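Local coordinates for protein thiamin pyrophosphokinase (Geobacillus thermodenitrificans, PDB 3K94) that probably catalyses the transfer of pyrophosphate from ATP to thiamin, giving thiamin diphosphate, and is assembled from two copies of the chain, at residues 11-16 with 127-132; 149-154 with 207-212; 155-160 with 201-206. All blocks are in the same frame, centred on the assembly; numbering follows the deposited sequence.

All three contacts reach one mixed sheet, which runs from parallel strands of the catalytic part into the antiparallel strands 131-136, 204-209 and 151-156. Contact 1 closes first along the chain, setting the loop after strand 4-6 against the turn between strands 125-128 and 131-136. Contacts 2 and 3 follow along one strand pair, 151-156 with 204-209, contact 3 nested inside the loop that contact 2 closes. The centres of contacts 1 and 2 lie about 13 Å apart, those of contacts 2 and 3 about 18 Å, and those of contacts 1 and 3 about 24 Å. The sheet is thus shared by the two family regions. Separately, every contact touches the second subunit.

Contact 1 of 3, residues 11-16 with 127-132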
loop_
_atom_site.group_PDB
_atom_site.type_symbol
_atom_site.label_atom_id
_atom_site.label_comp_id
_atom_site.label_asym_id
_atom_site.label_seq_id
_atom_site.Cartn_x
_atom_site.Cartn_y
_atom_site.Cartn_z
ATOM N N ARG B 11 6.483 -4.582 -13.244
ATOM C CA ARG B 11 6.768 -6.004 -13.450
ATOM C C ARG B 11 7.842 -6.553 -12.541
ATOM O O ARG B 11 7.884 -7.745 -12.278
ATOM C CB ARG B 11 7.115 -6.279 -14.917
ATOM C CG ARG B 11 5.881 -6.173 -15.785
ATOM C CD ARG B 11 6.125 -6.421 -17.260
ATOM N NE ARG B 11 4.838 -6.470 -17.955
ATOM C CZ ARG B 11 4.674 -6.282 -19.259
ATOM N NH1 ARG B 11 5.719 -6.032 -20.042
ATOM N NH2 ARG B 11 3.458 -6.345 -19.781
ATOM N N GLU B 12 8.717 -5.683 -12.062
ATOM C CA GLU B 12 9.779 -6.131 -11.180
ATOM C C GLU B 12 9.222 -6.546 -9.808
ATOM O O GLU B 12 9.904 -7.212 -9.033
ATOM C CB GLU B 12 10.868 -5.051 -11.041
ATOM C CG GLU B 12 10.487 -3.833 -10.200
ATOM C CD GLU B 12 9.704 -2.764 -10.963
ATOM O OE1 GLU B 12 9.293 -2.993 -12.133
ATOM O OE2 GLU B 12 9.502 -1.674 -10.373
ATOM N N LEU B 13 7.976 -6.175 -9.525
ATOM C CA LEU B 13 7.327 -6.559 -8.275
ATOM C C LEU B 13 6.708 -7.963 -8.296
ATOM O O LEU B 13 6.360 -8.512 -7.248
ATOM C CB LEU B 13 6.271 -5.521 -7.878
ATOM C CG LEU B 13 6.745 -4.081 -7.725
ATOM C CD1 LEU B 13 5.616 -3.210 -7.209
ATOM C CD2 LEU B 13 7.981 -3.992 -6.798
ATOM N N LEU B 14 6.556 -8.542 -9.483
ATOM C CA LEU B 14 5.956 -9.879 -9.596
ATOM C C LEU B 14 6.873 -10.953 -9.023
ATOM O O LEU B 14 8.075 -10.896 -9.214
ATOM C CB LEU B 14 5.691 -10.234 -11.064
ATOM C CG LEU B 14 4.765 -9.355 -11.906
ATOM C CD1 LEU B 14 4.806 -9.809 -13.362
ATOM C CD2 LEU B 14 3.350 -9.377 -11.383
ATOM N N PRO B 15 6.301 -11.951 -8.331
ATOM C CA PRO B 15 7.119 -13.140 -8.066
ATOM C C PRO B 15 7.373 -13.885 -9.375
ATOM O O PRO B 15 6.774 -13.548 -10.407
ATOM C CB PRO B 15 6.224 -14.013 -7.179
ATOM C CG PRO B 15 4.908 -13.318 -7.050
ATOM C CD PRO B 15 4.881 -12.145 -7.993
ATOM N N ASP B 16 8.251 -14.880 -9.332
ATOM C CA ASP B 16 8.401 -15.817 -10.441
ATOM C C ASP B 16 7.146 -16.700 -10.479
ATOM O O ASP B 16 6.911 -17.510 -9.580
ATOM C CB ASP B 16 9.667 -16.671 -10.246
ATOM C CG ASP B 16 9.844 -17.743 -11.328
ATOM O OD1 ASP B 16 9.010 -17.839 -12.254
ATOM O OD2 ASP B 16 10.834 -18.496 -11.246
ATOM N N VAL B 127 -0.735 -10.748 -3.837
ATOM C CA VAL B 127 0.613 -11.287 -3.711
ATOM C C VAL B 127 1.616 -10.547 -4.580
ATOM O O VAL B 127 1.362 -10.303 -5.763
ATOM C CB VAL B 127 0.645 -12.753 -4.179
ATOM C CG1 VAL B 127 2.063 -13.322 -4.031
ATOM C CG2 VAL B 127 -0.405 -13.572 -3.430
ATOM N N ASP B 128 2.752 -10.179 -3.994
ATOM C CA ASP B 128 3.885 -9.704 -4.789
ATOM C C ASP B 128 5.189 -10.343 -4.304
ATOM O O ASP B 128 5.163 -11.221 -3.448
ATOM C CB ASP B 128 3.914 -8.161 -4.939
ATOM C CG ASP B 128 4.413 -7.423 -3.682
ATOM O OD1 ASP B 128 4.898 -8.065 -2.729
ATOM O OD2 ASP B 128 4.319 -6.172 -3.670
ATOM N N ARG B 129 6.321 -9.955 -4.868
ATOM C CA ARG B 129 7.569 -10.634 -4.506
ATOM C C ARG B 129 7.875 -10.634 -3.009
ATOM O O ARG B 129 8.713 -11.410 -2.562
ATOM C CB ARG B 129 8.759 -10.026 -5.249
ATOM C CG ARG B 129 8.941 -8.548 -4.984
ATOM C CD ARG B 129 10.114 -7.986 -5.758
ATOM N NE ARG B 129 10.307 -6.571 -5.462
ATOM C CZ ARG B 129 11.342 -5.868 -5.889
ATOM N NH1 ARG B 129 12.268 -6.457 -6.628
ATOM N NH2 ARG B 129 11.452 -4.588 -5.575
ATOM N N GLN B 130 7.208 -9.774 -2.237
ATOM C CA GLN B 130 7.589 -9.555 -0.839
ATOM C C GLN B 130 6.437 -9.637 0.152
ATOM O O GLN B 130 6.651 -9.447 1.366
ATOM C CB GLN B 130 8.191 -8.150 -0.671
ATOM C CG GLN B 130 9.639 -8.041 -0.942
ATOM C CD GLN B 130 10.158 -6.641 -0.640
ATOM O OE1 GLN B 130 10.168 -5.777 -1.512
ATOM N NE2 GLN B 130 10.588 -6.416 0.601
ATOM N N ASN B 131 5.225 -9.870 -0.348
ATOM C CA ASN B 131 4.037 -9.751 0.490
ATOM C C ASN B 131 2.927 -10.693 0.101
ATOM O O ASN B 131 2.773 -11.031 -1.062
ATOM C CB ASN B 131 3.447 -8.347 0.374
ATOM C CG ASN B 131 4.426 -7.254 0.767
ATOM O OD1 ASN B 131 4.475 -6.846 1.924
ATOM N ND2 ASN B 131 5.193 -6.761 -0.202
ATOM N N VAL B 132 2.117 -11.056 1.079
ATOM C CA VAL B 132 0.806 -11.590 0.805
ATOM C C VAL B 132 -0.134 -10.833 1.726
ATOM O O VAL B 132 0.073 -10.771 2.928
ATOM C CB VAL B 132 0.712 -13.124 1.017
ATOM C CG1 VAL B 132 1.251 -13.501 2.382
ATOM C CG2 VAL B 132 -0.723 -13.580 0.887
HETATM O O HOH W 1 12.396 -8.658 -8.243
#
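Leu13 and Arg129 join the loop after strand 4-6 to a type I beta turn, Asp128 to Asn131, that reverses the chain between strands 125-128 and 131-136. The backbone N of Arg129 gives a hydrogen bond to Leu13 O at 2.8 Å. Beyond it the Arg129 chain, extended from CG to NE, runs over the loop, its CD 3.4 Å from Glu12 O. That carbonyl lies over one face of the guanidinium, and a water accepting from Arg129 NH1 donates to Glu12 O; a long, charged residue suits this exposed edge of the turn, where it can keep hold of water. Leu13 CD2 packs obliquely against the arginine, 3.7 Å from Arg129 NE. Pro15, whose compact ring fits beside the strand, crosses Val127 at about a right angle and brings CG to 4.1 Å from Val127 CG1.

Aspartate suits the first turn position because its short carboxylate folds back over the turn, CG lying between the backbone N and carbonyl carbon (chi1 77°). Its OD2 is hydrogen-bonded to Thr102 OG1, while OD1 accepts from Gln130 N, which approaches from above the carboxylate plane and so closes an Asx turn. Asn131 also reaches Gly104 and Leu106 of the second subunit, and its ND2 meets the syn lone pair of Asp128 OD1 at 2.9 Å in a nearly straight bond.

Contact 2 of 3, residues 149-154 with 207-212; sequences YCYVSY and IRSSDS
Tyr151 and Ser209 form a hydrogen-bonded pair where strands 151-154 and 207-209 run antiparallel. Here Cys150 and Tyr151 both face Ser209, a classic beta bulge: Ser209 O takes a straight bond from Tyr151 N at 3.0 Å and a weak one from Cys150 N. Cys150 CB sits over the centre of the Tyr151 ring, and its sulphur forms a disulfide with Cys214.

The tight part is the backbone, where Ser153 N meets Ile207 O at 2.8 Å and Arg208 CA comes within 3.1 Å of Tyr151 O. Small serines suit the face under the second subunit: a water enclosed there donates to Ile207 O and Ser209 OG and lies 3.0 Å from Ser153 OG, and Ser209 OG hydrogen-bonds Asp107 of that subunit. On the other face Val152 and Arg208 stand alongside, pointing the same way. This side is looser and watery. The Arg208 chain turns at its CD (chi3 74°), setting NE off the line of the chain. Two waters bridge to Tyr149 O, one weakly from NH2, the other from NE but weak at the carbonyl; NH2 also hydrogen-bonds Met144 O.

Tyr151 reaches far enough for OH to donate to Asp211 OD1 at 2.6 Å, on the syn side. Arg105 of the second subunit makes a salt bridge to Asp211 OD2 and a cation-pi contact with Tyr151; its charge would be expected to favour the charged carboxylate, tying this pair to the dimer interface.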
loop_
_atom_site.group_PDB
_atom_site.type_symbol
_atom_site.label_atom_id
_atom_site.label_comp_id
_atom_site.label_asym_id
_atom_site.label_seq_id
_atom_site.Cartn_x
_atom_site.Cartn_y
_atom_site.Cartn_z
ATOM N N TYR B 149 8.190 -15.794 3.979
ATOM C CA TYR B 149 7.761 -14.693 4.836
ATOM C C TYR B 149 8.254 -14.843 6.260
ATOM O O TYR B 149 8.001 -15.859 6.903
ATOM C CB TYR B 149 6.234 -14.589 4.822
ATOM C CG TYR B 149 5.678 -14.587 3.422
ATOM C CD1 TYR B 149 5.912 -13.519 2.578
ATOM C CD2 TYR B 149 4.952 -15.673 2.935
ATOM C CE1 TYR B 149 5.428 -13.508 1.288
ATOM C CE2 TYR B 149 4.452 -15.677 1.635
ATOM C CZ TYR B 149 4.697 -14.591 0.822
ATOM O OH TYR B 149 4.225 -14.573 -0.459
ATOM N N CYS B 150 8.961 -13.827 6.747
ATOM C CA CYS B 150 9.422 -13.801 8.132
ATOM C C CYS B 150 8.492 -12.988 9.023
ATOM O O CYS B 150 8.375 -13.244 10.214
ATOM C CB CYS B 150 10.833 -13.201 8.219
ATOM S SG CYS B 150 12.076 -14.123 7.296
ATOM N N TYR B 151 7.840 -11.992 8.448
ATOM C CA TYR B 151 7.092 -11.050 9.259
ATOM C C TYR B 151 5.588 -11.214 9.097
ATOM O O TYR B 151 5.108 -11.545 8.012
ATOM C CB TYR B 151 7.513 -9.636 8.906
ATOM C CG TYR B 151 9.009 -9.502 8.685
ATOM C CD1 TYR B 151 9.915 -9.685 9.731
ATOM C CD2 TYR B 151 9.512 -9.189 7.434
ATOM C CE1 TYR B 151 11.291 -9.560 9.522
ATOM C CE2 TYR B 151 10.874 -9.055 7.220
ATOM C CZ TYR B 151 11.756 -9.239 8.260
ATOM O OH TYR B 151 13.101 -9.111 8.015
ATOM N N VAL B 152 4.857 -10.991 10.185
ATOM C CA VAL B 152 3.400 -10.983 10.160
ATOM C C VAL B 152 2.892 -9.709 10.830
ATOM O O VAL B 152 3.350 -9.338 11.912
ATOM C CB VAL B 152 2.797 -12.219 10.867
ATOM C CG1 VAL B 152 1.274 -12.255 10.696
ATOM C CG2 VAL B 152 3.414 -13.495 10.321
ATOM N N SER B 153 1.950 -9.031 10.187
ATOM C CA SER B 153 1.361 -7.836 10.777
ATOM C C SER B 153 -0.148 -7.919 10.704
ATOM O O SER B 153 -0.710 -8.402 9.708
ATOM C CB SER B 153 1.848 -6.571 10.068
ATOM O OG SER B 153 3.255 -6.578 9.974
ATOM N N TYR B 154 -0.798 -7.472 11.772
ATOM C CA TYR B 154 -2.247 -7.400 11.808
ATOM C C TYR B 154 -2.669 -5.958 11.969
ATOM O O TYR B 154 -2.158 -5.245 12.844
ATOM C CB TYR B 154 -2.806 -8.239 12.953
ATOM C CG TYR B 154 -2.565 -9.708 12.751
ATOM C CD1 TYR B 154 -3.361 -10.442 11.888
ATOM C CD2 TYR B 154 -1.531 -10.363 13.414
ATOM C CE1 TYR B 154 -3.139 -11.788 11.690
ATOM C CE2 TYR B 154 -1.309 -11.703 13.229
ATOM C CZ TYR B 154 -2.110 -12.415 12.359
ATOM O OH TYR B 154 -1.887 -13.759 12.159
ATOM N N ILE B 207 -0.945 -8.943 6.914
ATOM C CA ILE B 207 0.116 -8.917 5.923
ATOM C C ILE B 207 1.288 -9.776 6.385
ATOM O O ILE B 207 1.809 -9.584 7.479
ATOM C CB ILE B 207 0.587 -7.486 5.625
ATOM C CG1 ILE B 207 -0.561 -6.668 5.023
ATOM C CG2 ILE B 207 1.782 -7.519 4.668
ATOM C CD1 ILE B 207 -0.339 -5.149 5.065
ATOM N N ARG B 208 1.663 -10.752 5.563
ATOM C CA ARG B 208 2.870 -11.532 5.801
ATOM C C ARG B 208 3.871 -11.058 4.785
ATOM O O ARG B 208 3.566 -10.971 3.599
ATOM C CB ARG B 208 2.621 -13.039 5.643
ATOM C CG ARG B 208 1.569 -13.612 6.580
ATOM C CD ARG B 208 1.378 -15.115 6.353
ATOM N NE ARG B 208 2.494 -15.892 6.891
ATOM C CZ ARG B 208 2.589 -17.224 6.872
ATOM N NH1 ARG B 208 1.630 -17.977 6.338
ATOM N NH2 ARG B 208 3.661 -17.805 7.385
ATOM N N SER B 209 5.067 -10.723 5.233
ATOM C CA SER B 209 6.019 -10.137 4.321
ATOM C C SER B 209 7.431 -10.652 4.536
ATOM O O SER B 209 7.704 -11.386 5.483
ATOM C CB SER B 209 5.990 -8.610 4.440
ATOM O OG SER B 209 6.240 -8.182 5.773
ATOM N N SER B 210 8.321 -10.239 3.647
ATOM C CA SER B 210 9.728 -10.567 3.738
ATOM C C SER B 210 10.527 -9.349 3.282
ATOM O O SER B 210 9.965 -8.416 2.722
ATOM C CB SER B 210 10.039 -11.761 2.839
ATOM O OG SER B 210 11.361 -11.682 2.354
ATOM N N ASP B 211 11.827 -9.349 3.543
ATOM C CA ASP B 211 12.732 -8.368 2.937
ATOM C C ASP B 211 14.104 -9.022 2.724
ATOM O O ASP B 211 14.271 -10.205 3.025
ATOM C CB ASP B 211 12.826 -7.074 3.770
ATOM C CG ASP B 211 13.122 -7.333 5.248
ATOM O OD1 ASP B 211 13.654 -8.416 5.584
ATOM O OD2 ASP B 211 12.823 -6.436 6.077
ATOM N N SER B 212 15.070 -8.273 2.197
ATOM C CA SER B 212 16.401 -8.824 1.934
ATOM C C SER B 212 16.923 -9.603 3.138
ATOM O O SER B 212 17.422 -10.721 3.000
ATOM C CB SER B 212 17.385 -7.711 1.582
ATOM O OG SER B 212 17.464 -6.772 2.638
HETATM O O HOH W 2 6.478 -18.194 7.910
HETATM O O HOH W 3 5.214 -15.058 8.108
HETATM O O HOH W 4 4.271 -8.288 7.724
#

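Contact 3 of 3, residues 155-160 with 201-206; sequences IPVSET and EGILMM
Ile155 and Met205, a selenomethionine here, stand side by side on one face of the sheet, pointing the same way. The Met205 chain runs straight to its selenium and then bends (chi3 47°), which brings CE in against the isoleucine. This methyl is the main bump: it sits in the fork of Ile155, near CB, CG1, CG2 and CD1. At 3.3 Å from Ile155 CB it is closer than usual van der Waals contact, so the fit is tight and perhaps strained, or the methyl slightly misplaced. A flexible, unbranched chain would suit this spot, since its terminal methyl can turn toward a branched neighbour. Phe110 of the second subunit packs on both.

Val157 extends the same surface. It crosses Met205 at about a right angle, Val157 CG2 to Met205 CB 4.0 Å, while its CB rests against Ile203 CG2. On the other face, Leu204 CD1 packs on the Ile155-Pro156 peptide, 3.6 Å from Ile155 O. Pro156 suits its non-hydrogen-bonded position opposite Leu204, where the missing N-H costs no bond between these strands.

Past the proline the pairing becomes irregular. Ile203 O accepts from both Val157 N and Ser158 N, and Ser158 OG takes the place of a backbone carbonyl, accepting from Ile203 N at 2.8 Å while donating to Thr160 O. Gly202, without a side chain and at a positive phi (97°) that suits glycine, leaves room for Ser158 OG to come to 3.3 Å from Gly202 CA. The arrangement is that of an antiparallel strand pair giving way to loops at its end, within the region assigned to vitamin B1 binding.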
loop_
_atom_site.group_PDB
_atom_site.type_symbol
_atom_site.label_atom_id
_atom_site.label_comp_id
_atom_site.label_asym_id
_atom_site.label_seq_id
_atom_site.Cartn_x
_atom_site.Cartn_y
_atom_site.Cartn_z
ATOM N N ILE B 155 -3.592 -5.537 11.112
ATOM C CA ILE B 155 -4.132 -4.192 11.151
ATOM C C ILE B 155 -5.651 -4.239 11.142
ATOM O O ILE B 155 -6.243 -4.852 10.257
ATOM C CB ILE B 155 -3.638 -3.361 9.965
ATOM C CG1 ILE B 155 -2.122 -3.239 10.019
ATOM C CG2 ILE B 155 -4.276 -1.971 9.976
ATOM C CD1 ILE B 155 -1.521 -2.512 8.836
ATOM N N PRO B 156 -6.291 -3.602 12.136
ATOM C CA PRO B 156 -7.756 -3.556 12.190
ATOM C C PRO B 156 -8.311 -2.674 11.071
ATOM O O PRO B 156 -7.827 -1.572 10.871
ATOM C CB PRO B 156 -8.027 -2.893 13.540
ATOM C CG PRO B 156 -6.858 -2.000 13.741
ATOM C CD PRO B 156 -5.677 -2.754 13.172
ATOM N N VAL B 157 -9.298 -3.168 10.339
ATOM C CA VAL B 157 -9.949 -2.388 9.298
ATOM C C VAL B 157 -11.192 -1.708 9.873
ATOM O O VAL B 157 -11.447 -0.526 9.629
ATOM C CB VAL B 157 -10.336 -3.278 8.096
ATOM C CG1 VAL B 157 -11.192 -2.510 7.115
ATOM C CG2 VAL B 157 -9.085 -3.818 7.412
ATOM N N SER B 158 -11.963 -2.469 10.640
ATOM C CA SER B 158 -13.117 -1.939 11.357
ATOM C C SER B 158 -12.660 -1.130 12.569
ATOM O O SER B 158 -11.505 -1.230 12.999
ATOM C CB SER B 158 -13.991 -3.092 11.819
ATOM O OG SER B 158 -13.209 -3.968 12.608
ATOM N N GLU B 159 -13.569 -0.342 13.131
ATOM C CA GLU B 159 -13.232 0.506 14.269
ATOM C C GLU B 159 -12.693 -0.310 15.449
ATOM O O GLU B 159 -11.788 0.126 16.168
ATOM C CB GLU B 159 -14.439 1.346 14.692
ATOM C CG GLU B 159 -14.062 2.730 15.170
ATOM C CD GLU B 159 -13.142 3.442 14.190
ATOM O OE1 GLU B 159 -13.308 3.249 12.962
ATOM O OE2 GLU B 159 -12.251 4.192 14.644
ATOM N N THR B 160 -13.250 -1.495 15.654
ATOM C CA THR B 160 -12.736 -2.370 16.695
ATOM C C THR B 160 -12.691 -3.806 16.201
ATOM O O THR B 160 -13.404 -4.180 15.274
ATOM C CB THR B 160 -13.560 -2.282 18.007
ATOM O OG1 THR B 160 -14.747 -3.068 17.893
ATOM C CG2 THR B 160 -13.945 -0.841 18.321
ATOM N N GLU B 201 -15.349 -10.299 16.518
ATOM C CA GLU B 201 -16.020 -9.151 15.918
ATOM C C GLU B 201 -15.076 -8.324 15.066
ATOM O O GLU B 201 -13.887 -8.222 15.370
ATOM C CB GLU B 201 -16.607 -8.240 16.991
ATOM C CG GLU B 201 -17.775 -8.822 17.738
ATOM C CD GLU B 201 -18.400 -7.811 18.672
ATOM O OE1 GLU B 201 -18.039 -6.617 18.571
ATOM O OE2 GLU B 201 -19.247 -8.209 19.501
ATOM N N GLY B 202 -15.624 -7.720 14.016
ATOM C CA GLY B 202 -14.892 -6.750 13.223
ATOM C C GLY B 202 -14.259 -7.299 11.957
ATOM O O GLY B 202 -14.615 -8.381 11.487
ATOM N N ILE B 203 -13.313 -6.538 11.410
ATOM C CA ILE B 203 -12.675 -6.869 10.144
ATOM C C ILE B 203 -11.186 -6.602 10.244
ATOM O O ILE B 203 -10.773 -5.504 10.610
ATOM C CB ILE B 203 -13.229 -6.024 8.988
ATOM C CG1 ILE B 203 -14.754 -6.116 8.928
ATOM C CG2 ILE B 203 -12.616 -6.463 7.653
ATOM C CD1 ILE B 203 -15.333 -5.385 7.747
ATOM N N LEU B 204 -10.373 -7.588 9.896
ATOM C CA LEU B 204 -8.949 -7.513 10.198
ATOM C C LEU B 204 -8.077 -7.813 8.993
ATOM O O LEU B 204 -8.328 -8.770 8.252
ATOM C CB LEU B 204 -8.609 -8.493 11.317
ATOM C CG LEU B 204 -7.176 -8.491 11.834
ATOM C CD1 LEU B 204 -6.981 -7.301 12.763
ATOM C CD2 LEU B 204 -6.869 -9.787 12.568
HETATM N N MSE B 205 -7.039 -7.006 8.811
HETATM C CA MSE B 205 -6.102 -7.221 7.724
HETATM C C MSE B 205 -4.854 -7.935 8.207
HETATM O O MSE B 205 -4.281 -7.563 9.226
HETATM C CB MSE B 205 -5.720 -5.884 7.082
HETATM C CG MSE B 205 -4.670 -6.016 6.000
HETATM SE SE MSE B 205 -4.229 -4.317 5.097
HETATM C CE MSE B 205 -4.001 -3.177 6.655
HETATM N N MSE B 206 -4.432 -8.964 7.478
HETATM C CA MSE B 206 -3.132 -9.572 7.745
HETATM C C MSE B 206 -2.162 -9.367 6.594
HETATM O O MSE B 206 -2.507 -9.585 5.441
HETATM C CB MSE B 206 -3.242 -11.068 8.043
HETATM C CG MSE B 206 -1.864 -11.712 8.272
HETATM SE SE MSE B 206 -1.881 -13.641 8.707
HETATM C CE MSE B 206 -2.881 -14.327 7.156
#